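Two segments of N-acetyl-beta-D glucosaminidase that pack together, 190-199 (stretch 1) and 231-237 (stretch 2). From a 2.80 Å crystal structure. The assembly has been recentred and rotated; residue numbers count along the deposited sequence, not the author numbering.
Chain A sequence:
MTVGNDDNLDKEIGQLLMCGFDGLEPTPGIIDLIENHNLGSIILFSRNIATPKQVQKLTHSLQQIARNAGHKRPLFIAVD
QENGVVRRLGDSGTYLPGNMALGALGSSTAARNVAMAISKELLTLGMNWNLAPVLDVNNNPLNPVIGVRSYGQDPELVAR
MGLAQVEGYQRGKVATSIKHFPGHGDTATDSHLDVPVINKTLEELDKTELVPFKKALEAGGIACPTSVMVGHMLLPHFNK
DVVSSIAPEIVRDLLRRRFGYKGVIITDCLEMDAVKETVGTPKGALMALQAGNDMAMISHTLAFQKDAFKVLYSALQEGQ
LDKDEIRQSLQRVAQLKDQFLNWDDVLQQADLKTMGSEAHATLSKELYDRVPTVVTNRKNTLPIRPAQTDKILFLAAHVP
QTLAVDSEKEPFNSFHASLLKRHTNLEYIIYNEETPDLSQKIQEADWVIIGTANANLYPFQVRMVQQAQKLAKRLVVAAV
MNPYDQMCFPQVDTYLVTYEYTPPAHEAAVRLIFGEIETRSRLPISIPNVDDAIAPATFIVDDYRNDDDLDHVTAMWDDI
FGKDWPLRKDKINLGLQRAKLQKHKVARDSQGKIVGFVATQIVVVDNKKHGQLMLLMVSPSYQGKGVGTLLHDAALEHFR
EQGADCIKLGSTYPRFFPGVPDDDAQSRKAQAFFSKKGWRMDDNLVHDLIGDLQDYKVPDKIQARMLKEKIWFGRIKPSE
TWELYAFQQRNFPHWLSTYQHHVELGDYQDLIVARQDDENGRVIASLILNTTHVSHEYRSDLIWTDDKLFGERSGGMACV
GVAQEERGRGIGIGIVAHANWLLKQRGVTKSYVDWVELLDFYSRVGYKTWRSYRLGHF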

# COMPACT_ATOMS: atom_id res chain seq x y z
N ASP A 190 -23.85 -13.38 -18.01
CA ASP A 190 -23.31 -12.67 -19.17
C ASP A 190 -24.10 -11.38 -19.40
O ASP A 190 -25.33 -11.37 -19.34
CB ASP A 190 -23.39 -13.58 -20.41
CG ASP A 190 -22.56 -13.05 -21.59
OD1 ASP A 190 -22.34 -11.83 -21.69
OD2 ASP A 190 -22.15 -13.87 -22.43
N SER A 191 -23.37 -10.29 -19.66
CA SER A 191 -23.96 -8.97 -19.86
C SER A 191 -24.80 -8.88 -21.14
O SER A 191 -25.79 -8.15 -21.20
CB SER A 191 -22.86 -7.90 -19.89
OG SER A 191 -23.34 -6.64 -19.45
N HIS A 192 -24.39 -9.63 -22.17
CA HIS A 192 -25.06 -9.62 -23.47
C HIS A 192 -26.44 -10.30 -23.43
O HIS A 192 -27.36 -9.88 -24.14
CB HIS A 192 -24.20 -10.31 -24.54
CG HIS A 192 -22.84 -9.69 -24.73
ND1 HIS A 192 -21.71 -10.18 -24.12
CD2 HIS A 192 -22.44 -8.62 -25.46
CE1 HIS A 192 -20.67 -9.45 -24.46
NE2 HIS A 192 -21.08 -8.49 -25.28
N LEU A 193 -26.56 -11.33 -22.59
CA LEU A 193 -27.78 -12.14 -22.52
C LEU A 193 -28.76 -11.62 -21.45
O LEU A 193 -29.91 -11.30 -21.77
CB LEU A 193 -27.43 -13.61 -22.22
CG LEU A 193 -26.36 -14.25 -23.11
CD1 LEU A 193 -25.93 -15.60 -22.54
CD2 LEU A 193 -26.85 -14.40 -24.55
N ASP A 194 -28.30 -11.55 -20.20
CA ASP A 194 -29.15 -11.20 -19.06
C ASP A 194 -28.54 -10.04 -18.26
O ASP A 194 -27.47 -9.54 -18.60
CB ASP A 194 -29.32 -12.44 -18.16
CG ASP A 194 -30.75 -12.64 -17.68
OD1 ASP A 194 -31.44 -11.63 -17.37
OD2 ASP A 194 -31.18 -13.81 -17.60
N VAL A 195 -29.23 -9.61 -17.20
CA VAL A 195 -28.76 -8.52 -16.33
C VAL A 195 -27.94 -9.08 -15.16
O VAL A 195 -28.48 -9.78 -14.30
CB VAL A 195 -29.93 -7.71 -15.75
CG1 VAL A 195 -29.45 -6.72 -14.69
CG2 VAL A 195 -30.65 -6.96 -16.86
N PRO A 196 -26.63 -8.77 -15.12
CA PRO A 196 -25.82 -9.29 -14.02
C PRO A 196 -26.00 -8.45 -12.76
O PRO A 196 -26.12 -7.22 -12.83
CB PRO A 196 -24.39 -9.20 -14.56
CG PRO A 196 -24.43 -8.14 -15.61
CD PRO A 196 -25.86 -7.85 -15.97
N VAL A 197 -26.02 -9.12 -11.61
CA VAL A 197 -26.24 -8.46 -10.33
C VAL A 197 -24.95 -8.56 -9.53
O VAL A 197 -24.41 -9.66 -9.35
CB VAL A 197 -27.38 -9.13 -9.53
CG1 VAL A 197 -27.82 -8.22 -8.39
CG2 VAL A 197 -28.55 -9.47 -10.44
N ILE A 198 -24.47 -7.41 -9.06
CA ILE A 198 -23.33 -7.35 -8.14
C ILE A 198 -23.85 -6.84 -6.80
O ILE A 198 -24.04 -5.63 -6.61
CB ILE A 198 -22.22 -6.41 -8.68
CG1 ILE A 198 -21.82 -6.79 -10.11
CG2 ILE A 198 -21.01 -6.44 -7.75
CD1 ILE A 198 -21.39 -8.24 -10.30
N ASN A 199 -24.10 -7.77 -5.88
CA ASN A 199 -24.67 -7.45 -4.58
C ASN A 199 -23.56 -7.18 -3.58
O ASN A 199 -23.29 -8.00 -2.70
CB ASN A 199 -25.58 -8.60 -4.11
CG ASN A 199 -26.43 -8.22 -2.91
OD1 ASN A 199 -26.99 -7.12 -2.84
ND2 ASN A 199 -26.54 -9.14 -1.95
N GLY A 231 -19.79 -0.38 -17.53
CA GLY A 231 -20.57 -1.52 -18.01
C GLY A 231 -22.00 -1.50 -17.48
O GLY A 231 -22.41 -0.56 -16.78
N HIS A 232 -22.75 -2.55 -17.81
CA HIS A 232 -24.14 -2.68 -17.40
C HIS A 232 -24.27 -3.78 -16.35
O HIS A 232 -24.28 -4.96 -16.68
CB HIS A 232 -25.03 -3.00 -18.59
CG HIS A 232 -24.75 -2.16 -19.80
ND1 HIS A 232 -25.02 -0.81 -19.84
CD2 HIS A 232 -24.21 -2.48 -21.00
CE1 HIS A 232 -24.67 -0.33 -21.02
NE2 HIS A 232 -24.17 -1.33 -21.74
N MET A 233 -24.35 -3.37 -15.08
CA MET A 233 -24.57 -4.30 -13.97
C MET A 233 -25.39 -3.65 -12.86
O MET A 233 -25.29 -2.44 -12.62
CB MET A 233 -23.23 -4.83 -13.43
CG MET A 233 -22.08 -3.84 -13.43
SD MET A 233 -20.49 -4.65 -13.66
CE MET A 233 -19.67 -3.45 -14.71
N LEU A 234 -26.22 -4.46 -12.21
CA LEU A 234 -27.13 -4.00 -11.18
C LEU A 234 -26.43 -4.08 -9.83
O LEU A 234 -25.92 -5.13 -9.44
CB LEU A 234 -28.41 -4.86 -11.18
CG LEU A 234 -29.72 -4.27 -10.63
CD1 LEU A 234 -29.62 -3.95 -9.15
CD2 LEU A 234 -30.15 -3.04 -11.41
N LEU A 235 -26.40 -2.95 -9.12
CA LEU A 235 -25.76 -2.85 -7.81
C LEU A 235 -26.79 -2.39 -6.77
O LEU A 235 -26.95 -1.19 -6.54
CB LEU A 235 -24.58 -1.88 -7.88
CG LEU A 235 -23.38 -2.43 -8.66
CD1 LEU A 235 -22.89 -1.44 -9.71
CD2 LEU A 235 -22.24 -2.84 -7.73
N PRO A 236 -27.50 -3.36 -6.16
CA PRO A 236 -28.61 -3.06 -5.24
C PRO A 236 -28.26 -2.11 -4.09
O PRO A 236 -29.10 -1.30 -3.71
CB PRO A 236 -28.99 -4.44 -4.70
CG PRO A 236 -28.62 -5.38 -5.79
CD PRO A 236 -27.35 -4.81 -6.37
N HIS A 237 -27.04 -2.20 -3.56
CA HIS A 237 -26.60 -1.30 -2.49
C HIS A 237 -26.38 0.15 -2.94
O HIS A 237 -26.18 1.02 -2.11
CB HIS A 237 -25.31 -1.82 -1.83
CG HIS A 237 -25.50 -3.07 -1.03
ND1 HIS A 237 -25.15 -4.32 -1.49
CD2 HIS A 237 -25.97 -3.26 0.23
CE1 HIS A 237 -25.41 -5.23 -0.57
NE2 HIS A 237 -25.91 -4.61 0.49

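The two stretches are joined at one backbone bridge, and the side chains are fitted around it. Leu234 supplies both polar groups: its N donates to Pro196 O at 2.8 Å with an N-H...O angle of 177°, and its O accepts from Ile198 N at 2.7 Å and 165°. Val197, between these two partners, faces Leu234 with a CA-CA distance of 4.6 Å. Proline suits position 196 because the bridge asks only for its carbonyl, and the ring nitrogen has no hydrogen to satisfy. Three CA-H...O contacts extend the pairing: Met233 CA to Pro196 O, Val197 CA to Leu234 O and Leu235 CA to Ile198 O, each 3.5 Å. The last is the straightest, with 163° at the hydrogen.

Ile198 has the largest area covered by the opposing stretch, 78 Å² of a total of 507 Å² summed over both sides. Its CA-to-CB bond points sideways, and its chi1 of -52° and chi2 of -56° (both m) accompany contacts with two neighbours: CG1 lies 4.1 Å from Met233 CB, and CB lies 3.7 Å from Leu235 CD2. Leu235 also starts sideways, but with chi1 m and chi2 at 130°, between wells, its end comes nearer to stretch 1. Met233 does the reverse. With chi1 at 36° (p) and both outer torsions between wells, its end leads away, so the contact is made near the backbone: its CB is 4.1 Å from Pro196 CG as well as from Ile198 CG1.

Leu234 points toward stretch 1, where its CB meets Val195 CG1 at 4.1 Å and Val197 CG1 at 4.4 Å. Both valines have chi1 in t. Val197 CG1 also reaches Pro236 CG at 3.9 Å, an apolar contact suited to the proline ring, whose CD packs 3.4 Å from Ile198 O.

At one end, Asn199 (chi1 -168°, t) and His237 (chi1 -70°, m) both start sideways and bring their ends nearer to the opposite stretch. Asn199 OD1 lies 3.3 Å from His237 CE1, an oblique approach to the ring. At the other end, Ser191 points toward stretch 2, and its OG donates a weak hydrogen bond to His232 O at 3.4 Å; a short hydroxyl side chain suits this buried site.

The turn before the bridge has its own bonds. Asp190 OD1 accepts from His192 N and His192 ND1, each at 3.0 Å, while Asp194 OD1 accepts from Val195 N at 3.0 Å.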